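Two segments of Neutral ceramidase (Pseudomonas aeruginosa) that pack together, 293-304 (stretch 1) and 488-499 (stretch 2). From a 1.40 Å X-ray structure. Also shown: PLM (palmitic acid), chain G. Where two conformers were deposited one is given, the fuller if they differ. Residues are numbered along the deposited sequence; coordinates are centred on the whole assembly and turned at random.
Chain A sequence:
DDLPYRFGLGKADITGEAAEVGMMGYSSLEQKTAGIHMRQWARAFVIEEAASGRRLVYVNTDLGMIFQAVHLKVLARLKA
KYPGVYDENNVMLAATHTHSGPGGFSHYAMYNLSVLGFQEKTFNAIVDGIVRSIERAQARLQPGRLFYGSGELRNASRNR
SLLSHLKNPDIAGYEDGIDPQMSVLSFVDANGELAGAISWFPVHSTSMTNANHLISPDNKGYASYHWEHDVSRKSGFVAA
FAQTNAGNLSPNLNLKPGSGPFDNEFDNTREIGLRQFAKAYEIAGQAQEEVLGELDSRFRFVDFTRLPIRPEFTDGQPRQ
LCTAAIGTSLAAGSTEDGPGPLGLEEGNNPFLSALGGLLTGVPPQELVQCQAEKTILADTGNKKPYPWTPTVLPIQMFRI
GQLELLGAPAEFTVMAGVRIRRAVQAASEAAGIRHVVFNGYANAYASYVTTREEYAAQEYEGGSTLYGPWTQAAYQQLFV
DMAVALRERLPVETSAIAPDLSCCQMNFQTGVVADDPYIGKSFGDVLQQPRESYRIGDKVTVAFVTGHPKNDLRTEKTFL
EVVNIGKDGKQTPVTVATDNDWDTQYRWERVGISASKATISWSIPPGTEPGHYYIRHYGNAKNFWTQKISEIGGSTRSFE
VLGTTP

Stretch 1 (293-304) GELDSRFRFVDF
Stretch 2, residues 488-499: ERLPVETSAIAP

The carbonyl of L490 is gripped by a single arginine from the other segment, and the same guanidinium lies beneath the head group of a bound palmitic acid. R298 donates from both NE and NH2 to L490 O, at 3.0 and 2.9 Å, so the carbonyl lies at the edge of the guanidinium, near its plane, while O2 of PLM lies over one face, 3.1 Å from R298 NH2. The third nitrogen is held within its own segment: R298 NH1 donates to S297 O at 2.9 Å and forms a salt bridge with D296 OD1 at 3.1 Å, the hydrogen bond in that bridge being weak. R298 makes these bonds in an m, m, t conformation with chi4 at -77°.

Residues 295-303 form an extended strand, with phi between -163° and -77° and psi between 113° and 169°. Stretch 2 runs alongside it without regular secondary structure, the two directions lying 38° apart. R489 leaves the preceding helix with positive phi (61/-154), and L490 also has positive phi (83/137); from P491 onward the chain is extended, with phi ranging from -57° at T494 to -125° at I497. The register is set by F301 and S495, whose CA atoms are 4.6 Å apart. Here the backbone of F301 is bound on both its polar atoms: F301 N donates to S495 OG at 2.9 Å, and A496 N donates to F301 O at 3.0 Å, nearly straight at 166°. A side-chain hydroxyl thus takes the place a carbonyl would fill in a regular sheet. S495 (chi1 -85°, m) also brings its CA to 3.6 Å from F301 O in a CA-H...O contact.

The O of water 1 lies within hydrogen-bonding distance of F299 O (3.0 Å), E493 O (3.1 Å) and S495 OG (3.3 Å), linking the two backbones.

Carbon atoms pack alongside these bonds. V492 (chi1 -70°, m) points toward the strand, placing CG1 4.0 Å from R298 CB and CG2 3.8 Å from R300 CG; V492 CG2 also makes a methyl-carbonyl contact with F299 O at 3.5 Å. F301 points toward stretch 2, with chi1 -78° (m) and chi2 -62°, and its ring reaches past S495 to A498. The ring receives A498 CB over one face, 4.0 Å from the centroid and 9° off the normal, a CH-pi contact. A496 CB packs 4.2 Å from D303 CB.

Two further charged pairs cross the contact, E294 with R489 near one end and R300 with E493 mid-strand. E294 (chi1 73°, p; chi2 t) points toward stretch 2 and accepts from R489 in a salt bridge, R489 NH1 to E294 OE2 at 2.9 Å, with the oxygen near the guanidinium plane. R489 starts away from the strand but returns through m, m, t torsions. R300, with chi1 -129° and chi2 -136° between wells, lays its guanidinium against E493, whose CG sits over one face, 3.0 Å from R300 NH1. The salt bridge from R300 NH2 to E493 OE1, at 3.5 Å, is purely electrostatic, because the oxygen lies well out of the guanidinium plane. Together the two stretches bury 694 Å².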

# COMPACT_ATOMS: atom_id res chain seq x y z
N GLY A 293 -11.86 -19.41 -18.48
CA GLY A 293 -13.01 -19.81 -17.68
C GLY A 293 -13.72 -18.64 -17.01
O GLY A 293 -13.40 -17.46 -17.26
N GLU A 294 -14.69 -18.98 -16.17
CA GLU A 294 -15.61 -18.00 -15.62
C GLU A 294 -14.96 -17.02 -14.65
O GLU A 294 -13.92 -17.32 -14.08
CB GLU A 294 -16.78 -18.70 -14.93
CG GLU A 294 -16.43 -19.34 -13.62
CD GLU A 294 -17.63 -19.98 -12.92
OE1 GLU A 294 -17.44 -21.07 -12.36
OE2 GLU A 294 -18.74 -19.42 -12.88
N LEU A 295 -15.59 -15.88 -14.50
CA LEU A 295 -15.32 -14.99 -13.38
C LEU A 295 -16.42 -15.21 -12.35
O LEU A 295 -17.60 -15.35 -12.69
CB LEU A 295 -15.35 -13.52 -13.83
CG LEU A 295 -14.35 -13.09 -14.91
CD1 LEU A 295 -14.41 -11.59 -15.10
CD2 LEU A 295 -12.93 -13.56 -14.60
N ASP A 296 -16.04 -15.20 -11.08
CA ASP A 296 -17.01 -15.33 -9.99
C ASP A 296 -16.39 -14.71 -8.77
O ASP A 296 -15.18 -14.38 -8.74
CB ASP A 296 -17.30 -16.82 -9.74
CG ASP A 296 -18.62 -17.07 -9.00
OD1 ASP A 296 -19.38 -16.13 -8.69
OD2 ASP A 296 -18.89 -18.26 -8.77
N SER A 297 -17.22 -14.53 -7.75
CA SER A 297 -16.69 -13.99 -6.50
C SER A 297 -17.64 -14.23 -5.34
O SER A 297 -18.86 -14.51 -5.54
CB SER A 297 -16.45 -12.49 -6.65
OG SER A 297 -17.70 -11.85 -6.87
N ARG A 298 -17.09 -14.12 -4.13
CA ARG A 298 -17.91 -14.10 -2.91
C ARG A 298 -17.30 -13.08 -1.95
O ARG A 298 -16.11 -12.78 -2.03
CB ARG A 298 -17.97 -15.47 -2.23
CG ARG A 298 -18.71 -16.55 -2.99
CD ARG A 298 -20.22 -16.32 -3.10
NE ARG A 298 -20.86 -17.50 -3.66
CZ ARG A 298 -20.83 -17.83 -4.96
NH1 ARG A 298 -20.20 -17.05 -5.84
NH2 ARG A 298 -21.41 -18.94 -5.38
N PHE A 299 -18.15 -12.57 -1.07
CA PHE A 299 -17.72 -11.59 -0.09
C PHE A 299 -18.63 -11.69 1.12
O PHE A 299 -19.85 -11.86 0.97
CB PHE A 299 -17.86 -10.16 -0.65
CG PHE A 299 -17.59 -9.09 0.37
CD1 PHE A 299 -16.33 -8.52 0.47
CD2 PHE A 299 -18.60 -8.65 1.23
CE1 PHE A 299 -16.06 -7.57 1.43
CE2 PHE A 299 -18.34 -7.67 2.17
CZ PHE A 299 -17.08 -7.13 2.28
N ARG A 300 -18.04 -11.54 2.30
CA ARG A 300 -18.78 -11.53 3.55
C ARG A 300 -18.09 -10.64 4.57
O ARG A 300 -16.90 -10.80 4.79
CB ARG A 300 -18.79 -12.97 4.12
CG ARG A 300 -20.13 -13.40 4.45
CD ARG A 300 -20.19 -14.09 5.77
NE ARG A 300 -19.36 -15.27 5.94
CZ ARG A 300 -19.30 -15.93 7.10
NH1 ARG A 300 -20.03 -15.50 8.11
NH2 ARG A 300 -18.54 -17.03 7.24
N PHE A 301 -18.83 -9.73 5.20
CA PHE A 301 -18.39 -9.19 6.49
C PHE A 301 -18.68 -10.20 7.60
O PHE A 301 -19.82 -10.67 7.74
CB PHE A 301 -19.06 -7.86 6.83
CG PHE A 301 -18.49 -6.67 6.10
CD1 PHE A 301 -17.15 -6.29 6.29
CD2 PHE A 301 -19.29 -5.87 5.28
CE1 PHE A 301 -16.62 -5.16 5.67
CE2 PHE A 301 -18.76 -4.73 4.61
CZ PHE A 301 -17.43 -4.39 4.80
N VAL A 302 -17.66 -10.51 8.38
CA VAL A 302 -17.76 -11.52 9.46
C VAL A 302 -17.56 -10.87 10.82
O VAL A 302 -16.56 -10.19 11.04
CB VAL A 302 -16.71 -12.65 9.29
CG1 VAL A 302 -16.91 -13.73 10.33
CG2 VAL A 302 -16.82 -13.24 7.89
N ASP A 303 -18.52 -11.06 11.72
CA ASP A 303 -18.33 -10.60 13.09
C ASP A 303 -17.38 -11.58 13.84
O ASP A 303 -17.71 -12.77 14.05
CB ASP A 303 -19.67 -10.47 13.80
CG ASP A 303 -19.55 -9.81 15.18
OD1 ASP A 303 -18.42 -9.54 15.65
OD2 ASP A 303 -20.62 -9.52 15.77
N PHE A 304 -16.20 -11.06 14.19
CA PHE A 304 -15.16 -11.89 14.83
C PHE A 304 -15.44 -12.12 16.32
O PHE A 304 -14.85 -13.03 16.93
CB PHE A 304 -13.76 -11.25 14.60
CG PHE A 304 -13.04 -11.80 13.41
CD1 PHE A 304 -13.71 -12.01 12.20
CD2 PHE A 304 -11.69 -12.13 13.49
CE1 PHE A 304 -13.04 -12.55 11.09
CE2 PHE A 304 -11.03 -12.68 12.39
CZ PHE A 304 -11.70 -12.90 11.20
N GLU A 488 -19.90 -25.02 -4.88
CA GLU A 488 -21.26 -25.57 -4.91
C GLU A 488 -22.27 -24.62 -5.53
O GLU A 488 -23.48 -24.94 -5.62
CB GLU A 488 -21.69 -25.94 -3.49
CG GLU A 488 -20.84 -27.01 -2.84
CD GLU A 488 -20.72 -28.28 -3.68
OE1 GLU A 488 -19.61 -28.83 -3.81
OE2 GLU A 488 -21.76 -28.75 -4.22
N ARG A 489 -21.74 -23.49 -6.00
CA ARG A 489 -22.51 -22.31 -6.32
C ARG A 489 -23.11 -22.00 -4.93
O ARG A 489 -22.52 -22.38 -3.93
CB ARG A 489 -23.51 -22.58 -7.46
CG ARG A 489 -22.93 -23.35 -8.68
CD ARG A 489 -21.96 -22.53 -9.56
NE ARG A 489 -21.39 -23.24 -10.72
CZ ARG A 489 -20.69 -22.64 -11.69
NH1 ARG A 489 -20.50 -21.32 -11.66
NH2 ARG A 489 -20.17 -23.35 -12.69
N LEU A 490 -24.22 -21.35 -4.79
CA LEU A 490 -24.61 -21.13 -3.39
C LEU A 490 -23.94 -19.92 -2.76
O LEU A 490 -22.73 -19.70 -2.89
CB LEU A 490 -24.27 -22.34 -2.51
CG LEU A 490 -25.18 -23.58 -2.50
CD1 LEU A 490 -25.00 -24.39 -1.21
CD2 LEU A 490 -26.64 -23.16 -2.71
N PRO A 491 -24.74 -19.16 -2.01
CA PRO A 491 -24.34 -17.93 -1.33
C PRO A 491 -23.53 -18.23 -0.09
O PRO A 491 -23.59 -19.33 0.45
CB PRO A 491 -25.67 -17.30 -0.91
CG PRO A 491 -26.72 -18.23 -1.27
CD PRO A 491 -26.18 -19.46 -1.83
N VAL A 492 -22.74 -17.25 0.36
CA VAL A 492 -22.12 -17.36 1.66
C VAL A 492 -23.13 -16.82 2.67
O VAL A 492 -24.16 -16.27 2.28
CB VAL A 492 -20.76 -16.62 1.73
CG1 VAL A 492 -19.73 -17.38 0.87
CG2 VAL A 492 -20.90 -15.20 1.25
N GLU A 493 -22.84 -16.94 3.96
CA GLU A 493 -23.79 -16.45 4.97
C GLU A 493 -23.93 -14.93 4.94
O GLU A 493 -23.01 -14.22 4.49
CB GLU A 493 -23.52 -17.01 6.37
CG GLU A 493 -22.08 -17.25 6.81
CD GLU A 493 -21.39 -18.46 6.17
OE1 GLU A 493 -21.07 -19.43 6.91
OE2 GLU A 493 -21.13 -18.43 4.94
N THR A 494 -25.09 -14.43 5.36
CA THR A 494 -25.37 -12.99 5.25
C THR A 494 -24.31 -12.19 5.99
O THR A 494 -23.85 -12.58 7.05
CB THR A 494 -26.75 -12.63 5.82
OG1 THR A 494 -26.86 -13.16 7.14
CG2 THR A 494 -27.86 -13.20 4.94
N SER A 495 -23.90 -11.07 5.39
CA SER A 495 -22.89 -10.21 6.01
C SER A 495 -23.40 -9.58 7.29
O SER A 495 -24.57 -9.24 7.40
CB SER A 495 -22.53 -9.07 5.08
OG SER A 495 -21.54 -9.45 4.16
N ALA A 496 -22.52 -9.44 8.26
CA ALA A 496 -22.76 -8.57 9.39
C ALA A 496 -22.31 -7.19 8.96
O ALA A 496 -22.07 -6.96 7.78
CB ALA A 496 -21.82 -9.03 10.51
N ILE A 497 -22.37 -6.20 9.83
CA ILE A 497 -22.91 -4.90 9.50
C ILE A 497 -21.59 -4.28 9.98
O ILE A 497 -21.22 -4.44 11.14
CB ILE A 497 -24.03 -4.33 10.38
CG1 ILE A 497 -25.38 -4.91 9.95
CG2 ILE A 497 -24.04 -2.81 10.20
CD1 ILE A 497 -25.69 -4.71 8.47
N ALA A 498 -20.81 -3.65 9.09
CA ALA A 498 -19.53 -3.07 9.49
C ALA A 498 -19.82 -1.76 10.23
O ALA A 498 -20.53 -0.91 9.71
CB ALA A 498 -18.65 -2.81 8.29
N PRO A 499 -19.31 -1.62 11.46
CA PRO A 499 -19.61 -0.39 12.23
C PRO A 499 -19.14 0.87 11.51
O PRO A 499 -18.05 0.90 10.96
CB PRO A 499 -18.84 -0.60 13.54
CG PRO A 499 -18.66 -2.06 13.66
CD PRO A 499 -18.48 -2.56 12.24
C1 PLM G . -24.62 -17.04 -6.05
O1 PLM G . -24.37 -16.24 -6.99
O2 PLM G . -24.30 -18.24 -6.18
C2 PLM G . -25.30 -16.55 -4.79
C3 PLM G . -24.55 -15.34 -4.25
C4 PLM G . -25.30 -14.72 -3.08
C5 PLM G . -26.52 -13.89 -3.47
C6 PLM G . -26.97 -13.08 -2.26
C7 PLM G . -28.11 -13.78 -1.52
C8 PLM G . -27.66 -14.39 -0.20
C9 PLM G . -28.85 -14.88 0.61
CA PLM G . -28.71 -16.33 1.04
CB PLM G . -28.11 -16.45 2.44
CC PLM G . -27.00 -17.49 2.45
CD PLM G . -27.28 -18.59 3.47
CE PLM G . -26.46 -19.85 3.20
CF PLM G . -25.12 -19.82 3.94
CG PLM G . -25.26 -20.30 5.38
O HOH W 1 -22.51 -12.00 2.38